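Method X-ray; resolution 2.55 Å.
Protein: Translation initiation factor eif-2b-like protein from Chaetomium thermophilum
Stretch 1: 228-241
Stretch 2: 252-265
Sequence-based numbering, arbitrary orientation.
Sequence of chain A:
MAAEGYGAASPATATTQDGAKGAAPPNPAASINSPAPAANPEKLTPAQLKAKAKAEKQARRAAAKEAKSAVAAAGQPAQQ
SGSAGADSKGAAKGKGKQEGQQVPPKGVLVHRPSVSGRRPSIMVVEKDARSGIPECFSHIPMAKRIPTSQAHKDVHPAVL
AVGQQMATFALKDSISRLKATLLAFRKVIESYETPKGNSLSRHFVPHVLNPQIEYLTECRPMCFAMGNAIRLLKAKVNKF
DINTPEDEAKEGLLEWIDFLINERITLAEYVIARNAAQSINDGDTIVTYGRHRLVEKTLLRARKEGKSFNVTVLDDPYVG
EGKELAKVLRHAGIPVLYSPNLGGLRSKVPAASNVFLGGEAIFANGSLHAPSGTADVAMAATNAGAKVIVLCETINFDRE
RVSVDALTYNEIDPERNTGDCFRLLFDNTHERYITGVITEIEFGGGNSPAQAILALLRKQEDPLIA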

# COMPACT_ATOMS: atom_id res chain seq x y z
N ASN A 228 5.46 -8.00 6.61
CA ASN A 228 5.61 -7.27 7.88
C ASN A 228 4.51 -7.61 8.87
O ASN A 228 4.77 -7.86 10.05
CB ASN A 228 5.65 -5.76 7.63
CG ASN A 228 6.98 -5.30 7.07
OD1 ASN A 228 8.02 -5.84 7.44
ND2 ASN A 228 6.95 -4.31 6.17
N ALA A 229 3.27 -7.64 8.40
CA ALA A 229 2.16 -7.93 9.30
C ALA A 229 2.29 -9.33 9.91
O ALA A 229 2.00 -9.53 11.10
CB ALA A 229 0.84 -7.79 8.57
N ILE A 230 2.72 -10.30 9.10
CA ILE A 230 2.91 -11.68 9.50
C ILE A 230 3.99 -11.80 10.56
O ILE A 230 3.83 -12.53 11.55
CB ILE A 230 3.24 -12.57 8.26
CG1 ILE A 230 1.97 -12.81 7.44
CG2 ILE A 230 3.84 -13.92 8.66
CD1 ILE A 230 2.20 -13.51 6.12
N ARG A 231 5.10 -11.09 10.37
CA ARG A 231 6.17 -11.09 11.36
C ARG A 231 5.65 -10.52 12.68
O ARG A 231 5.92 -11.09 13.74
CB ARG A 231 7.38 -10.30 10.87
CG ARG A 231 8.46 -10.06 11.93
CD ARG A 231 9.61 -9.25 11.35
NE ARG A 231 9.09 -8.13 10.56
CZ ARG A 231 8.67 -6.97 11.06
NH1 ARG A 231 8.20 -6.04 10.25
NH2 ARG A 231 8.72 -6.74 12.37
N LEU A 232 4.87 -9.43 12.61
CA LEU A 232 4.28 -8.83 13.82
C LEU A 232 3.28 -9.76 14.52
O LEU A 232 3.32 -9.90 15.74
CB LEU A 232 3.61 -7.50 13.49
CG LEU A 232 4.55 -6.36 13.10
CD1 LEU A 232 3.78 -5.17 12.53
CD2 LEU A 232 5.37 -5.94 14.31
N LEU A 233 2.43 -10.42 13.74
CA LEU A 233 1.45 -11.35 14.29
C LEU A 233 2.12 -12.53 14.97
O LEU A 233 1.72 -12.93 16.07
CB LEU A 233 0.50 -11.86 13.20
CG LEU A 233 -0.49 -12.97 13.59
CD1 LEU A 233 -1.42 -12.54 14.72
CD2 LEU A 233 -1.33 -13.39 12.39
N LYS A 234 3.12 -13.10 14.32
CA LYS A 234 3.80 -14.24 14.90
C LYS A 234 4.50 -13.83 16.20
O LYS A 234 4.51 -14.60 17.16
CB LYS A 234 4.79 -14.85 13.93
CG LYS A 234 4.17 -15.83 12.96
CD LYS A 234 5.15 -16.20 11.89
CE LYS A 234 4.55 -17.15 10.87
NZ LYS A 234 5.61 -17.81 10.09
N ALA A 235 5.07 -12.63 16.24
CA ALA A 235 5.64 -12.15 17.51
C ALA A 235 4.56 -12.05 18.60
O ALA A 235 4.80 -12.43 19.74
CB ALA A 235 6.35 -10.81 17.33
N LYS A 236 3.36 -11.57 18.23
CA LYS A 236 2.24 -11.49 19.16
C LYS A 236 1.86 -12.85 19.71
O LYS A 236 1.66 -13.00 20.92
CB LYS A 236 1.03 -10.85 18.48
CG LYS A 236 0.92 -9.36 18.70
CD LYS A 236 0.68 -8.99 20.18
CE LYS A 236 -0.60 -9.59 20.73
NZ LYS A 236 -0.76 -9.28 22.18
N VAL A 237 1.80 -13.85 18.85
CA VAL A 237 1.51 -15.20 19.30
C VAL A 237 2.57 -15.69 20.28
O VAL A 237 2.26 -16.33 21.28
CB VAL A 237 1.42 -16.19 18.11
CG1 VAL A 237 1.30 -17.63 18.61
CG2 VAL A 237 0.26 -15.80 17.18
N ASN A 238 3.83 -15.37 19.99
CA ASN A 238 4.92 -15.78 20.85
C ASN A 238 4.90 -15.15 22.25
O ASN A 238 5.62 -15.61 23.13
CB ASN A 238 6.26 -15.52 20.17
CG ASN A 238 6.71 -16.69 19.28
OD1 ASN A 238 7.59 -17.46 19.66
ND2 ASN A 238 6.12 -16.80 18.09
N LYS A 239 4.17 -14.05 22.45
CA LYS A 239 4.08 -13.43 23.79
C LYS A 239 3.21 -14.28 24.73
O LYS A 239 3.33 -14.18 25.95
CB LYS A 239 3.57 -11.98 23.71
CG LYS A 239 4.67 -10.98 23.24
CD LYS A 239 4.16 -9.66 22.64
CE LYS A 239 4.44 -9.62 21.10
NZ LYS A 239 4.39 -8.34 20.31
N PHE A 240 2.37 -15.12 24.15
CA PHE A 240 1.55 -16.08 24.88
C PHE A 240 2.35 -17.29 25.39
O PHE A 240 3.42 -17.62 24.86
CB PHE A 240 0.42 -16.54 23.98
CG PHE A 240 -0.50 -15.43 23.59
CD1 PHE A 240 -0.88 -14.49 24.51
CD2 PHE A 240 -0.93 -15.30 22.28
CE1 PHE A 240 -1.72 -13.46 24.15
CE2 PHE A 240 -1.77 -14.27 21.92
CZ PHE A 240 -2.16 -13.35 22.85
N ASP A 241 1.84 -17.92 26.45
CA ASP A 241 2.46 -19.13 27.01
C ASP A 241 1.45 -20.29 27.04
O ASP A 241 0.26 -20.10 26.75
CB ASP A 241 3.04 -18.86 28.41
CG ASP A 241 2.00 -18.40 29.42
OD1 ASP A 241 2.27 -17.41 30.14
OD2 ASP A 241 0.93 -19.02 29.51
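Stretch 2 (252-265) GLLEWIDFLINERI

Antiparallel helices often pack without hydrogen bonds between them, and this pair is an example, its mainly apolar contacts joined by the carbon chain of a lysine. Residues 252-265 are helical throughout, with a wider pi-type turn at 262-265, and run at 152° to helix 228-239, the axes approaching to 10.9 Å. Because the directions oppose, the start of stretch 2 meets the end of stretch 1: the CA atoms of Leu 253 and Lys 236 lie 7.4 Å apart, those of Leu 260 and Ala 229 8.2 Å.

Gly 252, without a side chain, lies near Phe 240. Leu 253 (m, t) follows; its CB points sideways, but its end reaches across, placing CD2 3.6 Å from Leu 233 CD1 and 4.1 Å from Val 237 CG2, while its CG meets the edge of the Phe 240 ring, 3.9 Å from CE2. One turn on, Trp 256 makes the largest contribution. Lys 236 CG sits over one face of the indole, 3.3 Å from the centroid of the Trp 256 five-membered ring in a CH-pi contact and 3.2 Å from Trp 256 NE1, and Leu 232 CB abuts the ring edge 3.5 Å from Trp 256 CZ2. Leu 260 then sets CD2 4.0 Å from Ala 229 CB. Finally, Arg 264 brings NH2 to 3.9 Å from Leu 232 CD1. No hydrogen bond crosses the interface.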

# COMPACT_ATOMS: atom_id res chain seq x y z
N GLY A 252 -7.24 -11.29 22.38
CA GLY A 252 -6.06 -10.45 22.24
C GLY A 252 -5.57 -10.33 20.79
O GLY A 252 -5.14 -9.26 20.35
N LEU A 253 -5.56 -11.45 20.08
CA LEU A 253 -5.15 -11.45 18.68
C LEU A 253 -6.15 -10.66 17.83
O LEU A 253 -5.77 -9.94 16.91
CB LEU A 253 -5.02 -12.88 18.16
CG LEU A 253 -3.78 -13.65 18.58
CD1 LEU A 253 -3.85 -15.07 18.02
CD2 LEU A 253 -2.51 -12.96 18.11
N LEU A 254 -7.44 -10.79 18.14
CA LEU A 254 -8.48 -10.10 17.40
C LEU A 254 -8.39 -8.58 17.60
O LEU A 254 -8.57 -7.81 16.66
CB LEU A 254 -9.86 -10.62 17.81
CG LEU A 254 -10.15 -12.05 17.33
CD1 LEU A 254 -11.62 -12.41 17.49
CD2 LEU A 254 -9.74 -12.22 15.87
N GLU A 255 -8.07 -8.15 18.81
CA GLU A 255 -7.97 -6.72 19.05
C GLU A 255 -6.65 -6.18 18.51
O GLU A 255 -6.56 -5.03 18.12
CB GLU A 255 -8.12 -6.43 20.54
CG GLU A 255 -9.49 -6.84 21.03
CD GLU A 255 -9.62 -6.89 22.54
OE1 GLU A 255 -8.72 -6.38 23.25
OE2 GLU A 255 -10.63 -7.45 23.03
N TRP A 256 -5.66 -7.05 18.44
CA TRP A 256 -4.40 -6.69 17.84
C TRP A 256 -4.51 -6.51 16.31
O TRP A 256 -3.90 -5.62 15.73
CB TRP A 256 -3.36 -7.74 18.20
CG TRP A 256 -2.07 -7.43 17.63
CD1 TRP A 256 -1.08 -6.69 18.19
CD2 TRP A 256 -1.62 -7.79 16.32
NE1 TRP A 256 -0.02 -6.59 17.32
CE2 TRP A 256 -0.33 -7.26 16.16
CE3 TRP A 256 -2.19 -8.52 15.27
CZ2 TRP A 256 0.42 -7.44 14.99
CZ3 TRP A 256 -1.44 -8.70 14.09
CH2 TRP A 256 -0.15 -8.15 13.97
N ILE A 257 -5.26 -7.38 15.65
CA ILE A 257 -5.51 -7.24 14.21
C ILE A 257 -6.29 -5.97 13.90
O ILE A 257 -5.99 -5.26 12.94
CB ILE A 257 -6.26 -8.48 13.68
CG1 ILE A 257 -5.26 -9.64 13.62
CG2 ILE A 257 -6.88 -8.23 12.32
CD1 ILE A 257 -5.78 -10.87 12.99
N ASP A 258 -7.30 -5.69 14.71
CA ASP A 258 -8.14 -4.53 14.54
C ASP A 258 -7.33 -3.26 14.75
O ASP A 258 -7.50 -2.27 14.06
CB ASP A 258 -9.32 -4.58 15.51
CG ASP A 258 -10.32 -5.65 15.14
OD1 ASP A 258 -10.19 -6.25 14.06
OD2 ASP A 258 -11.25 -5.89 15.94
N PHE A 259 -6.45 -3.32 15.72
CA PHE A 259 -5.56 -2.22 16.00
C PHE A 259 -4.59 -2.01 14.81
O PHE A 259 -4.35 -0.88 14.38
CB PHE A 259 -4.79 -2.52 17.29
CG PHE A 259 -3.85 -1.44 17.69
CD1 PHE A 259 -4.27 -0.41 18.51
CD2 PHE A 259 -2.55 -1.42 17.20
CE1 PHE A 259 -3.40 0.59 18.87
CE2 PHE A 259 -1.69 -0.42 17.54
CZ PHE A 259 -2.11 0.58 18.38
N LEU A 260 -4.07 -3.09 14.26
CA LEU A 260 -3.14 -2.97 13.16
C LEU A 260 -3.81 -2.40 11.90
O LEU A 260 -3.27 -1.50 11.27
CB LEU A 260 -2.51 -4.33 12.85
CG LEU A 260 -1.29 -4.24 11.93
CD1 LEU A 260 -0.11 -3.70 12.68
CD2 LEU A 260 -0.95 -5.58 11.33
N ILE A 261 -5.00 -2.89 11.57
CA ILE A 261 -5.73 -2.40 10.41
C ILE A 261 -6.01 -0.91 10.56
O ILE A 261 -5.81 -0.12 9.64
CB ILE A 261 -7.06 -3.16 10.23
CG1 ILE A 261 -6.77 -4.60 9.77
CG2 ILE A 261 -7.97 -2.46 9.24
CD1 ILE A 261 -8.03 -5.43 9.53
N ASN A 262 -6.43 -0.52 11.75
CA ASN A 262 -6.72 0.87 11.95
C ASN A 262 -5.49 1.77 11.86
O ASN A 262 -5.51 2.80 11.20
CB ASN A 262 -7.39 1.11 13.29
CG ASN A 262 -7.60 2.55 13.53
OD1 ASN A 262 -8.21 3.22 12.71
ND2 ASN A 262 -7.06 3.06 14.62
N GLU A 263 -4.43 1.40 12.55
CA GLU A 263 -3.26 2.24 12.60
C GLU A 263 -2.38 2.19 11.33
O GLU A 263 -1.88 3.23 10.89
CB GLU A 263 -2.45 1.89 13.84
CG GLU A 263 -0.98 2.11 13.76
CD GLU A 263 -0.26 1.57 14.98
OE1 GLU A 263 0.38 0.50 14.87
OE2 GLU A 263 -0.34 2.23 16.04
N ARG A 264 -2.22 1.02 10.72
CA ARG A 264 -1.35 0.93 9.56
C ARG A 264 -2.09 1.07 8.22
O ARG A 264 -1.47 1.21 7.19
CB ARG A 264 -0.58 -0.39 9.56
CG ARG A 264 0.00 -0.85 10.88
CD ARG A 264 0.96 0.13 11.54
NE ARG A 264 2.21 0.22 10.82
CZ ARG A 264 3.33 -0.46 11.08
NH1 ARG A 264 4.37 -0.25 10.29
NH2 ARG A 264 3.43 -1.30 12.11
N ILE A 265 -3.42 1.01 8.22
CA ILE A 265 -4.19 1.13 6.98
C ILE A 265 -5.19 2.27 7.01
O ILE A 265 -5.00 3.28 6.33
CB ILE A 265 -4.94 -0.16 6.65
CG1 ILE A 265 -3.95 -1.31 6.51
CG2 ILE A 265 -5.80 0.03 5.38
CD1 ILE A 265 -4.59 -2.64 6.21